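Local coordinates for 2,4-dihydroxyhept-2-ene-1,7-dioic acid aldolase (Kordia algicida OT-1, PDB 6BDE), which binds heme b and, as a member of the heme nitric oxide/oxygen (H-NOX) family, probably serves as a gas sensor in nitric oxide signalling rather than as an aldolase, at residues Gln53-Asn58 with Asp64-Thr69; Glu72-Val77 with His140-Gly145; Gly145-Thr150 with Val172-Asn177. The protein carries 1 engineered substitution. One frame throughout, in Å; residues are numbered along the deposited sequence.

Contact 1: residues Gln53-Asn58 with Asp64-Thr69; sequences QNLSAN and DDLLLT
Leu66 reaches from helix 63-81 toward Leu55 and Ser56 of helix 45-59, joining two successive helices of the H-NOX fold across the short turn between them. Its CB and CG form the stalk that carries the branch over; the contact itself is made by the two methyls. The first torsion, -68°, sets CG opposite the carbonyl carbon and beside the backbone N, and this brings both methyls up to the neighbouring helix. CD1 lies 3.9 Å from Leu55 CG and 3.9 Å from the backbone Ser56 N, with Ser56 CB a little farther off at 4.1 Å. Ser56 therefore offers its backbone and CB to the leucine, while its hydroxyl is used otherwise: OG hydrogen-bonds to Val61 O, in the turn leading to the next helix. The packing is purely apolar between the leucines, whose long axes are inclined to one another. Around them Phe9 and Val13 of helix 3-17 and Met21 of helix 19-27 cover Leu55, and Phe17 touches Leu66. At the far end of Leu66 both methyls bear on one atom, Leu55 CD2, with CD1 at 3.7 Å and CD2 at 3.8 Å from it.

Contact 2: residues Glu72-Val77 with His140-Gly145; sequences EHFFSV and HHFGLG. With HEM (protoporphyrin IX containing Fe), chain B.
Glu72 and Gly145 bring their helices into unusually close approach, with CA atoms only 4.3 Å apart. A side chain on Gly145 would run into the backbone of Glu72, so glycine permits this proximity. Glu72 lays its CG against the Gly145 backbone, 3.4 Å from Gly145 O, and sends its carboxylate on to hydrogen-bond with Asn148 one turn further along helix 140-153. Deeper in, Phe74 and Phe142 meet obliquely, their planes at 50° and centroids 5.6 Å apart. Phe142 touches with its CZ, 3.8 Å from Phe74 CG and as near to Phe74 CD2. With CG opposite its backbone N (chi1 -179°), Phe142 extends across to Phe74 and also to the porphyrin, where CD2 comes 3.5 Å from HEM C2D, which sits at the edge of the phenyl ring. Tyr70 adds a further ring against Phe142. Cut back to alanine, Phe142 would probably leave a gap between Phe74 and pyrrole ring D of the heme, with the Phe74 ring freer to turn. Next to Phe142 in the helix, Gly143 O is 3.3 Å from HEM CAC, and a side chain at that glycine would crowd the heme methyl CMD. Together these residues form part of the wall of the H-NOX heme pocket, consistent with its distal side.

Contact 3: residues Gly145-Thr150 with Val172-Asn177; sequences GLMNKT and VKFIIN. With HEM (protoporphyrin IX containing Fe), chain B.
Phe174 and Ile176 project from strand 171-178 onto a single side chain of the opposing helix, Met147. Along the strand, Val172 shares backbone bonds with Tyr133 of strand 128-134, and Lys173 pairs with Glu163 of strand 158-164. Phe174, bonded to Met131, is the first of the segment to touch Met147 and makes a Met-aromatic contact. The methyl CE of Met147 sits over one face of its ring as a CH-pi donor, 4.0 Å from the centroid and 28° off the normal. The sulfur approaches more obliquely, with Met147 SD 3.5 Å from Phe174 CD2. Ile175 pairs with Ile161 of strand 158-164. Ile176, bonded to Leu129, points the same way as Phe174 and places CD1 3.9 Å from Met147 SD, so the sulfur meets both the ring and the branched chain. Met147 spans the gap because its chain is extended beyond CG (chi2 -179°, chi3 -177°). The same CE also touches the heme, 3.4 Å from HEM CBC on a vinyl group, and Met147 thus couples sheet and porphyrin. The segment is an inner strand of the antiparallel sheet, with helix 140-153 packed on it; helix 63-81 packs on Leu146, Lys149 and Thr150, and helix 92-96 on Met147 and Thr150.

How the contacts relate
The three contacts follow one another along the chain and step from the helical part of the H-NOX fold to its sheet. Helix 63-81 belongs to contacts 1 and 2, whose centres are 14 Å apart; helix 140-153 belongs to contacts 2 and 3, 10 Å apart, which share Gly145. Contacts 1 and 3, 19 Å apart, barely touch. Between contacts 1 and 2, Asp64 and Leu68 pack on His141, and Leu68 also meets Leu144. Between contacts 2 and 3, Phe75 lies against Lys149 and Thr150. Helix 140-153 thus packs on helix 63-81 in contact 2 and on the sheet in contact 3, and lines the cofactor pocket in both.

Contact 1: residues Gln53-Asn58 with Asp64-Thr69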
loop_
_atom_site.group_PDB
_atom_site.type_symbol
_atom_site.label_atom_id
_atom_site.label_comp_id
_atom_site.label_asym_id
_atom_site.label_seq_id
_atom_site.Cartn_x
_atom_site.Cartn_y
_atom_site.Cartn_z
ATOM N N GLN A 53 11.284 9.651 3.903
ATOM C CA GLN A 53 11.493 10.886 4.650
ATOM C C GLN A 53 12.286 11.900 3.835
ATOM O O GLN A 53 11.998 13.102 3.875
ATOM C CB GLN A 53 12.202 10.586 5.971
ATOM C CG GLN A 53 11.313 9.941 7.022
ATOM C CD GLN A 53 12.091 9.486 8.242
ATOM O OE1 GLN A 53 13.321 9.426 8.222
ATOM N NE2 GLN A 53 11.377 9.162 9.314
ATOM N N ASN A 54 13.291 11.435 3.089
ATOM C CA ASN A 54 14.095 12.352 2.288
ATOM C C ASN A 54 13.321 12.851 1.076
ATOM O O ASN A 54 13.455 14.016 0.683
ATOM C CB ASN A 54 15.394 11.672 1.858
ATOM C CG ASN A 54 16.415 11.609 2.977
ATOM O OD1 ASN A 54 16.639 12.592 3.684
ATOM N ND2 ASN A 54 17.041 10.450 3.144
ATOM N N LEU A 55 12.507 11.984 0.467
ATOM C CA LEU A 55 11.665 12.419 -0.643
ATOM C C LEU A 55 10.642 13.447 -0.183
ATOM O O LEU A 55 10.370 14.426 -0.890
ATOM C CB LEU A 55 10.968 11.215 -1.279
ATOM C CG LEU A 55 10.097 11.497 -2.506
ATOM C CD1 LEU A 55 10.953 11.917 -3.687
ATOM C CD2 LEU A 55 9.253 10.281 -2.858
ATOM N N SER A 56 10.067 13.246 1.005
ATOM C CA SER A 56 9.082 14.189 1.523
ATOM C C SER A 56 9.709 15.549 1.798
ATOM O O SER A 56 9.106 16.589 1.506
ATOM C CB SER A 56 8.437 13.628 2.790
ATOM O OG SER A 56 7.414 14.487 3.263
ATOM N N ALA A 57 10.920 15.563 2.359
ATOM C CA ALA A 57 11.587 16.831 2.637
ATOM C C ALA A 57 11.983 17.542 1.349
ATOM O O ALA A 57 11.902 18.774 1.264
ATOM C CB ALA A 57 12.812 16.597 3.519
ATOM N N ASN A 58 12.406 16.786 0.335
ATOM C CA ASN A 58 12.870 17.405 -0.902
ATOM C C ASN A 58 11.705 17.926 -1.735
ATOM O O ASN A 58 11.800 19.001 -2.340
ATOM C CB ASN A 58 13.703 16.403 -1.702
ATOM C CG ASN A 58 14.998 16.038 -1.006
ATOM O OD1 ASN A 58 15.415 16.705 -0.060
ATOM N ND2 ASN A 58 15.635 14.967 -1.463
ATOM N N ASP A 64 2.312 10.704 3.814
ATOM C CA ASP A 64 0.962 10.195 3.596
ATOM C C ASP A 64 0.608 10.186 2.112
ATOM O O ASP A 64 0.220 9.154 1.553
ATOM C CB ASP A 64 -0.048 11.047 4.371
ATOM C CG ASP A 64 -0.186 10.623 5.817
ATOM O OD1 ASP A 64 0.492 9.660 6.227
ATOM O OD2 ASP A 64 -0.979 11.259 6.543
ATOM N N ASP A 65 0.751 11.341 1.457
ATOM C CA ASP A 65 0.351 11.462 0.058
ATOM C C ASP A 65 1.274 10.667 -0.857
ATOM O O ASP A 65 0.826 10.117 -1.871
ATOM C CB ASP A 65 0.331 12.934 -0.349
ATOM C CG ASP A 65 -0.893 13.664 0.165
ATOM O OD1 ASP A 65 -1.670 13.060 0.935
ATOM O OD2 ASP A 65 -1.073 14.843 -0.195
ATOM N N LEU A 66 2.565 10.607 -0.529
ATOM C CA LEU A 66 3.490 9.812 -1.330
ATOM C C LEU A 66 3.134 8.333 -1.271
ATOM O O LEU A 66 3.134 7.645 -2.299
ATOM C CB LEU A 66 4.927 10.038 -0.858
ATOM C CG LEU A 66 5.526 11.425 -1.098
ATOM C CD1 LEU A 66 6.824 11.594 -0.321
ATOM C CD2 LEU A 66 5.754 11.656 -2.585
ATOM N N LEU A 67 2.821 7.827 -0.074
ATOM C CA LEU A 67 2.453 6.423 0.064
ATOM C C LEU A 67 1.082 6.138 -0.537
ATOM O O LEU A 67 0.853 5.037 -1.052
ATOM C CB LEU A 67 2.485 6.013 1.536
ATOM C CG LEU A 67 3.874 5.771 2.132
ATOM C CD1 LEU A 67 3.772 5.407 3.605
ATOM C CD2 LEU A 67 4.610 4.690 1.357
ATOM N N LEU A 68 0.163 7.103 -0.479
ATOM C CA LEU A 68 -1.133 6.929 -1.128
ATOM C C LEU A 68 -0.961 6.767 -2.633
ATOM O O LEU A 68 -1.507 5.836 -3.236
ATOM C CB LEU A 68 -2.046 8.115 -0.808
ATOM C CG LEU A 68 -3.548 7.968 -1.085
ATOM C CD1 LEU A 68 -4.344 8.874 -0.160
ATOM C CD2 LEU A 68 -3.898 8.258 -2.542
ATOM N N THR A 69 -0.201 7.672 -3.254
ATOM C CA THR A 69 0.046 7.580 -4.690
ATOM C C THR A 69 0.757 6.279 -5.044
ATOM O O THR A 69 0.432 5.639 -6.051
ATOM C CB THR A 69 0.863 8.785 -5.157
ATOM O OG1 THR A 69 0.119 9.988 -4.923
ATOM C CG2 THR A 69 1.181 8.678 -6.641
#

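Contact 2: residues Glu72-Val77 with His140-Gly145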
loop_
_atom_site.group_PDB
_atom_site.type_symbol
_atom_site.label_atom_id
_atom_site.label_comp_id
_atom_site.label_asym_id
_atom_site.label_seq_id
_atom_site.Cartn_x
_atom_site.Cartn_y
_atom_site.Cartn_z
ATOM N N GLU A 72 -1.704 3.294 -4.817
ATOM C CA GLU A 72 -2.553 3.223 -6.001
ATOM C C GLU A 72 -1.783 2.672 -7.194
ATOM O O GLU A 72 -2.328 1.893 -7.985
ATOM C CB GLU A 72 -3.129 4.603 -6.318
ATOM C CG GLU A 72 -4.056 5.144 -5.242
ATOM C CD GLU A 72 -4.876 6.327 -5.712
ATOM O OE1 GLU A 72 -4.484 6.972 -6.707
ATOM O OE2 GLU A 72 -5.919 6.612 -5.084
ATOM N N HIS A 73 -0.511 3.056 -7.333
ATOM C CA HIS A 73 0.296 2.544 -8.436
ATOM C C HIS A 73 0.587 1.059 -8.267
ATOM O O HIS A 73 0.638 0.315 -9.254
ATOM C CB HIS A 73 1.601 3.332 -8.545
ATOM C CG HIS A 73 2.627 2.679 -9.419
ATOM N ND1 HIS A 73 2.514 2.630 -10.792
ATOM C CD2 HIS A 73 3.783 2.042 -9.115
ATOM C CE1 HIS A 73 3.557 1.995 -11.295
ATOM N NE2 HIS A 73 4.342 1.627 -10.299
ATOM N N PHE A 74 0.779 0.606 -7.025
ATOM C CA PHE A 74 1.115 -0.795 -6.799
ATOM C C PHE A 74 -0.040 -1.732 -7.122
ATOM O O PHE A 74 0.195 -2.919 -7.371
ATOM C CB PHE A 74 1.568 -1.012 -5.354
ATOM C CG PHE A 74 2.282 -2.316 -5.137
ATOM C CD1 PHE A 74 3.585 -2.490 -5.578
ATOM C CD2 PHE A 74 1.649 -3.372 -4.504
ATOM C CE1 PHE A 74 4.243 -3.691 -5.387
ATOM C CE2 PHE A 74 2.302 -4.576 -4.308
ATOM C CZ PHE A 74 3.600 -4.735 -4.750
ATOM N N PHE A 75 -1.279 -1.233 -7.123
ATOM C CA PHE A 75 -2.402 -2.078 -7.516
ATOM C C PHE A 75 -2.277 -2.511 -8.970
ATOM O O PHE A 75 -2.640 -3.638 -9.323
ATOM C CB PHE A 75 -3.724 -1.346 -7.284
ATOM C CG PHE A 75 -4.935 -2.227 -7.422
ATOM C CD1 PHE A 75 -5.463 -2.877 -6.319
ATOM C CD2 PHE A 75 -5.543 -2.406 -8.654
ATOM C CE1 PHE A 75 -6.577 -3.689 -6.442
ATOM C CE2 PHE A 75 -6.655 -3.216 -8.784
ATOM C CZ PHE A 75 -7.172 -3.858 -7.676
ATOM N N SER A 76 -1.764 -1.627 -9.829
ATOM C CA SER A 76 -1.534 -1.999 -11.220
ATOM C C SER A 76 -0.457 -3.069 -11.339
ATOM O O SER A 76 -0.519 -3.910 -12.243
ATOM C CB SER A 76 -1.156 -0.766 -12.042
ATOM O OG SER A 76 0.138 -0.303 -11.698
ATOM N N VAL A 77 0.534 -3.054 -10.445
ATOM C CA VAL A 77 1.511 -4.138 -10.403
ATOM C C VAL A 77 0.829 -5.445 -10.027
ATOM O O VAL A 77 1.164 -6.514 -10.552
ATOM C CB VAL A 77 2.652 -3.795 -9.426
ATOM C CG1 VAL A 77 3.721 -4.878 -9.453
ATOM C CG2 VAL A 77 3.248 -2.435 -9.759
ATOM N N HIS A 140 -0.233 2.835 6.486
ATOM C CA HIS A 140 -1.685 2.808 6.336
ATOM C C HIS A 140 -2.130 3.442 5.024
ATOM O O HIS A 140 -3.099 2.986 4.403
ATOM C CB HIS A 140 -2.342 3.512 7.525
ATOM C CG HIS A 140 -1.600 4.725 7.998
ATOM N ND1 HIS A 140 -1.734 5.959 7.399
ATOM C CD2 HIS A 140 -0.722 4.893 9.014
ATOM C CE1 HIS A 140 -0.968 6.835 8.023
ATOM N NE2 HIS A 140 -0.343 6.215 9.008
ATOM N N HIS A 141 -1.445 4.500 4.585
ATOM C CA HIS A 141 -1.827 5.152 3.339
ATOM C C HIS A 141 -1.405 4.362 2.108
ATOM O O HIS A 141 -2.011 4.527 1.043
ATOM C CB HIS A 141 -1.252 6.569 3.285
ATOM C CG HIS A 141 -2.176 7.606 3.840
ATOM N ND1 HIS A 141 -2.687 7.538 5.119
ATOM C CD2 HIS A 141 -2.700 8.725 3.286
ATOM C CE1 HIS A 141 -3.477 8.574 5.332
ATOM N NE2 HIS A 141 -3.503 9.310 4.235
ATOM N N PHE A 142 -0.380 3.513 2.226
ATOM C CA PHE A 142 -0.103 2.550 1.166
ATOM C C PHE A 142 -1.273 1.590 0.998
ATOM O O PHE A 142 -1.699 1.306 -0.128
ATOM C CB PHE A 142 1.188 1.787 1.471
ATOM C CG PHE A 142 1.570 0.789 0.414
ATOM C CD1 PHE A 142 2.129 1.204 -0.784
ATOM C CD2 PHE A 142 1.380 -0.568 0.622
ATOM C CE1 PHE A 142 2.484 0.285 -1.758
ATOM C CE2 PHE A 142 1.734 -1.491 -0.345
ATOM C CZ PHE A 142 2.286 -1.064 -1.537
ATOM N N GLY A 143 -1.815 1.091 2.112
ATOM C CA GLY A 143 -3.004 0.263 2.039
ATOM C C GLY A 143 -4.232 1.028 1.592
ATOM O O GLY A 143 -5.090 0.475 0.901
ATOM N N LEU A 144 -4.336 2.305 1.976
ATOM C CA LEU A 144 -5.463 3.120 1.533
ATOM C C LEU A 144 -5.465 3.271 0.018
ATOM O O LEU A 144 -6.524 3.202 -0.617
ATOM C CB LEU A 144 -5.421 4.491 2.212
ATOM C CG LEU A 144 -6.443 5.531 1.744
ATOM C CD1 LEU A 144 -7.864 5.022 1.920
ATOM C CD2 LEU A 144 -6.249 6.843 2.488
ATOM N N GLY A 145 -4.289 3.472 -0.579
ATOM C CA GLY A 145 -4.215 3.566 -2.027
ATOM C C GLY A 145 -4.595 2.268 -2.713
ATOM O O GLY A 145 -5.228 2.278 -3.772
HETATM C CHA HEM B . 2.961 -5.262 1.893
HETATM C CHB HEM B . 1.512 -8.528 -2.196
HETATM C CHC HEM B . -3.719 -6.867 -1.691
HETATM C CHD HEM B . -2.225 -3.405 2.247
HETATM C C1A HEM B . 2.614 -6.313 0.597
HETATM C C2A HEM B . 3.839 -6.716 0.015
HETATM C C3A HEM B . 3.475 -7.521 -0.988
HETATM C C4A HEM B . 2.067 -7.533 -0.938
HETATM C CMA HEM B . 4.384 -8.264 -1.964
HETATM C CAA HEM B . 5.256 -6.348 0.452
HETATM C CBA HEM B . 5.712 -7.377 1.491
HETATM C CGA HEM B . 7.172 -7.165 1.882
HETATM O O1A HEM B . 7.768 -8.033 2.573
HETATM O O2A HEM B . 7.783 -6.126 1.516
HETATM C C1B HEM B . -0.101 -8.166 -2.286
HETATM C C2B HEM B . -0.901 -8.642 -3.515
HETATM C C3B HEM B . -2.236 -8.180 -3.318
HETATM C C4B HEM B . -2.199 -7.461 -2.002
HETATM C CMB HEM B . -0.366 -9.454 -4.694
HETATM C CAB HEM B . -3.450 -8.380 -4.219
HETATM C CBB HEM B . -3.844 -9.590 -4.557
HETATM C C1C HEM B . -3.404 -5.708 -0.471
HETATM C C2C HEM B . -4.498 -4.826 -0.329
HETATM C C3C HEM B . -4.123 -3.976 0.642
HETATM C C4C HEM B . -2.837 -4.408 1.019
HETATM C CMC HEM B . -5.814 -4.838 -1.104
HETATM C CAC HEM B . -4.918 -2.810 1.220
HETATM C CBC HEM B . -5.507 -2.940 2.389
HETATM C C1D HEM B . -0.601 -3.813 2.262
HETATM C C2D HEM B . 0.161 -2.777 3.055
HETATM C C3D HEM B . 1.515 -3.204 3.001
HETATM C C4D HEM B . 1.525 -4.499 2.160
HETATM C CMD HEM B . -0.393 -1.551 3.777
HETATM C CAD HEM B . 2.714 -2.514 3.651
HETATM C CBD HEM B . 3.360 -3.409 4.703
HETATM C CGD HEM B . 2.826 -3.025 6.078
HETATM O O1D HEM B . 1.823 -2.270 6.168
HETATM O O2D HEM B . 3.388 -3.470 7.114
HETATM N NA HEM B . 1.415 -6.728 0.008
HETATM N NB HEM B . -0.904 -7.310 -1.288
HETATM N NC HEM B . -2.266 -5.475 0.310
HETATM N ND HEM B . 0.152 -4.902 1.582
HETATM FE FE HEM B . -0.527 -6.480 0.516
#

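Contact 3: residues Gly145-Thr150 with Val172-Asn177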
loop_
_atom_site.group_PDB
_atom_site.type_symbol
_atom_site.label_atom_id
_atom_site.label_comp_id
_atom_site.label_asym_id
_atom_site.label_seq_id
_atom_site.Cartn_x
_atom_site.Cartn_y
_atom_site.Cartn_z
ATOM N N GLY A 145 -4.289 3.472 -0.579
ATOM C CA GLY A 145 -4.215 3.566 -2.027
ATOM C C GLY A 145 -4.595 2.268 -2.713
ATOM O O GLY A 145 -5.228 2.278 -3.772
ATOM N N LEU A 146 -4.215 1.134 -2.119
ATOM C CA LEU A 146 -4.632 -0.155 -2.660
ATOM C C LEU A 146 -6.136 -0.352 -2.510
ATOM O O LEU A 146 -6.781 -0.941 -3.385
ATOM C CB LEU A 146 -3.867 -1.286 -1.971
ATOM C CG LEU A 146 -2.385 -1.421 -2.327
ATOM C CD1 LEU A 146 -1.659 -2.275 -1.301
ATOM C CD2 LEU A 146 -2.221 -2.007 -3.718
ATOM N N MET A 147 -6.709 0.133 -1.404
ATOM C CA MET A 147 -8.154 0.047 -1.221
ATOM C C MET A 147 -8.891 0.921 -2.227
ATOM O O MET A 147 -9.931 0.519 -2.762
ATOM C CB MET A 147 -8.532 0.445 0.204
ATOM C CG MET A 147 -8.106 -0.538 1.283
ATOM S SD MET A 147 -8.643 0.038 2.905
ATOM C CE MET A 147 -7.946 -1.211 3.981
ATOM N N ASN A 148 -8.374 2.127 -2.486
ATOM C CA ASN A 148 -8.987 3.011 -3.474
ATOM C C ASN A 148 -9.098 2.325 -4.830
ATOM O O ASN A 148 -10.150 2.364 -5.478
ATOM C CB ASN A 148 -8.175 4.302 -3.603
ATOM C CG ASN A 148 -8.373 5.241 -2.431
ATOM O OD1 ASN A 148 -9.262 5.044 -1.601
ATOM N ND2 ASN A 148 -7.544 6.277 -2.359
ATOM N N LYS A 149 -8.013 1.687 -5.273
ATOM C CA LYS A 149 -8.003 1.032 -6.573
ATOM C C LYS A 149 -8.748 -0.295 -6.568
ATOM O O LYS A 149 -9.152 -0.765 -7.639
ATOM C CB LYS A 149 -6.563 0.820 -7.041
ATOM C CG LYS A 149 -5.859 2.105 -7.442
ATOM C CD LYS A 149 -6.559 2.759 -8.623
ATOM C CE LYS A 149 -5.912 4.084 -8.986
ATOM N NZ LYS A 149 -6.521 4.679 -10.209
ATOM N N THR A 150 -8.935 -0.910 -5.399
ATOM C CA THR A 150 -9.779 -2.098 -5.316
ATOM C C THR A 150 -11.218 -1.758 -5.681
ATOM O O THR A 150 -11.867 -2.480 -6.448
ATOM C CB THR A 150 -9.708 -2.697 -3.910
ATOM O OG1 THR A 150 -8.370 -3.133 -3.642
ATOM C CG2 THR A 150 -10.659 -3.882 -3.783
ATOM N N VAL A 172 -4.304 1.505 13.079
ATOM C CA VAL A 172 -5.231 2.401 12.399
ATOM C C VAL A 172 -6.534 1.660 12.146
ATOM O O VAL A 172 -6.527 0.547 11.608
ATOM C CB VAL A 172 -4.646 2.926 11.073
ATOM C CG1 VAL A 172 -5.617 3.889 10.406
ATOM C CG2 VAL A 172 -3.298 3.594 11.306
ATOM N N LYS A 173 -7.650 2.278 12.525
ATOM C CA LYS A 173 -8.973 1.737 12.241
ATOM C C LYS A 173 -9.450 2.266 10.893
ATOM O O LYS A 173 -9.551 3.482 10.699
ATOM C CB LYS A 173 -9.962 2.109 13.343
ATOM C CG LYS A 173 -11.355 1.529 13.146
ATOM C CD LYS A 173 -12.376 2.219 14.036
ATOM C CE LYS A 173 -13.254 1.212 14.760
ATOM N NZ LYS A 173 -14.272 1.874 15.621
ATOM N N PHE A 174 -9.737 1.356 9.966
ATOM C CA PHE A 174 -10.273 1.702 8.656
ATOM C C PHE A 174 -11.788 1.554 8.691
ATOM O O PHE A 174 -12.301 0.467 8.979
ATOM C CB PHE A 174 -9.681 0.808 7.565
ATOM C CG PHE A 174 -8.303 1.210 7.123
ATOM C CD1 PHE A 174 -7.201 0.970 7.927
ATOM C CD2 PHE A 174 -8.107 1.813 5.892
ATOM C CE1 PHE A 174 -5.932 1.333 7.515
ATOM C CE2 PHE A 174 -6.840 2.176 5.474
ATOM C CZ PHE A 174 -5.751 1.937 6.286
ATOM N N ILE A 175 -12.499 2.636 8.398
ATOM C CA ILE A 175 -13.954 2.622 8.301
ATOM C C ILE A 175 -14.296 2.814 6.829
ATOM O O ILE A 175 -14.209 3.927 6.297
ATOM C CB ILE A 175 -14.604 3.694 9.181
ATOM C CG1 ILE A 175 -14.045 3.625 10.603
ATOM C CG2 ILE A 175 -16.114 3.519 9.197
ATOM C CD1 ILE A 175 -14.642 4.644 11.547
ATOM N N ILE A 176 -14.679 1.728 6.165
ATOM C CA ILE A 176 -14.917 1.712 4.726
ATOM C C ILE A 176 -16.417 1.629 4.480
ATOM O O ILE A 176 -17.088 0.723 4.989
ATOM C CB ILE A 176 -14.185 0.541 4.052
ATOM C CG1 ILE A 176 -12.692 0.585 4.378
ATOM C CG2 ILE A 176 -14.407 0.574 2.550
ATOM C CD1 ILE A 176 -12.054 -0.782 4.506
ATOM N N ASN A 177 -16.939 2.569 3.694
ATOM C CA ASN A 177 -18.356 2.605 3.344
ATOM C C ASN A 177 -18.473 2.837 1.845
ATOM O O ASN A 177 -18.084 3.899 1.348
ATOM C CB ASN A 177 -19.091 3.696 4.122
ATOM C CG ASN A 177 -19.634 3.200 5.447
ATOM O OD1 ASN A 177 -20.699 2.585 5.504
ATOM N ND2 ASN A 177 -18.904 3.469 6.523
HETATM C CHA HEM B . 2.961 -5.262 1.893
HETATM C CHB HEM B . 1.512 -8.528 -2.196
HETATM C CHC HEM B . -3.719 -6.867 -1.691
HETATM C CHD HEM B . -2.225 -3.405 2.247
HETATM C C1A HEM B . 2.614 -6.313 0.597
HETATM C C2A HEM B . 3.839 -6.716 0.015
HETATM C C3A HEM B . 3.475 -7.521 -0.988
HETATM C C4A HEM B . 2.067 -7.533 -0.938
HETATM C CMA HEM B . 4.384 -8.264 -1.964
HETATM C CAA HEM B . 5.256 -6.348 0.452
HETATM C CBA HEM B . 5.712 -7.377 1.491
HETATM C CGA HEM B . 7.172 -7.165 1.882
HETATM O O1A HEM B . 7.768 -8.033 2.573
HETATM O O2A HEM B . 7.783 -6.126 1.516
HETATM C C1B HEM B . -0.101 -8.166 -2.286
HETATM C C2B HEM B . -0.901 -8.642 -3.515
HETATM C C3B HEM B . -2.236 -8.180 -3.318
HETATM C C4B HEM B . -2.199 -7.461 -2.002
HETATM C CMB HEM B . -0.366 -9.454 -4.694
HETATM C CAB HEM B . -3.450 -8.380 -4.219
HETATM C CBB HEM B . -3.844 -9.590 -4.557
HETATM C C1C HEM B . -3.404 -5.708 -0.471
HETATM C C2C HEM B . -4.498 -4.826 -0.329
HETATM C C3C HEM B . -4.123 -3.976 0.642
HETATM C C4C HEM B . -2.837 -4.408 1.019
HETATM C CMC HEM B . -5.814 -4.838 -1.104
HETATM C CAC HEM B . -4.918 -2.810 1.220
HETATM C CBC HEM B . -5.507 -2.940 2.389
HETATM C C1D HEM B . -0.601 -3.813 2.262
HETATM C C2D HEM B . 0.161 -2.777 3.055
HETATM C C3D HEM B . 1.515 -3.204 3.001
HETATM C C4D HEM B . 1.525 -4.499 2.160
HETATM C CMD HEM B . -0.393 -1.551 3.777
HETATM C CAD HEM B . 2.714 -2.514 3.651
HETATM C CBD HEM B . 3.360 -3.409 4.703
HETATM C CGD HEM B . 2.826 -3.025 6.078
HETATM O O1D HEM B . 1.823 -2.270 6.168
HETATM O O2D HEM B . 3.388 -3.470 7.114
HETATM N NA HEM B . 1.415 -6.728 0.008
HETATM N NB HEM B . -0.904 -7.310 -1.288
HETATM N NC HEM B . -2.266 -5.475 0.310
HETATM N ND HEM B . 0.152 -4.902 1.582
HETATM FE FE HEM B . -0.527 -6.480 0.516
#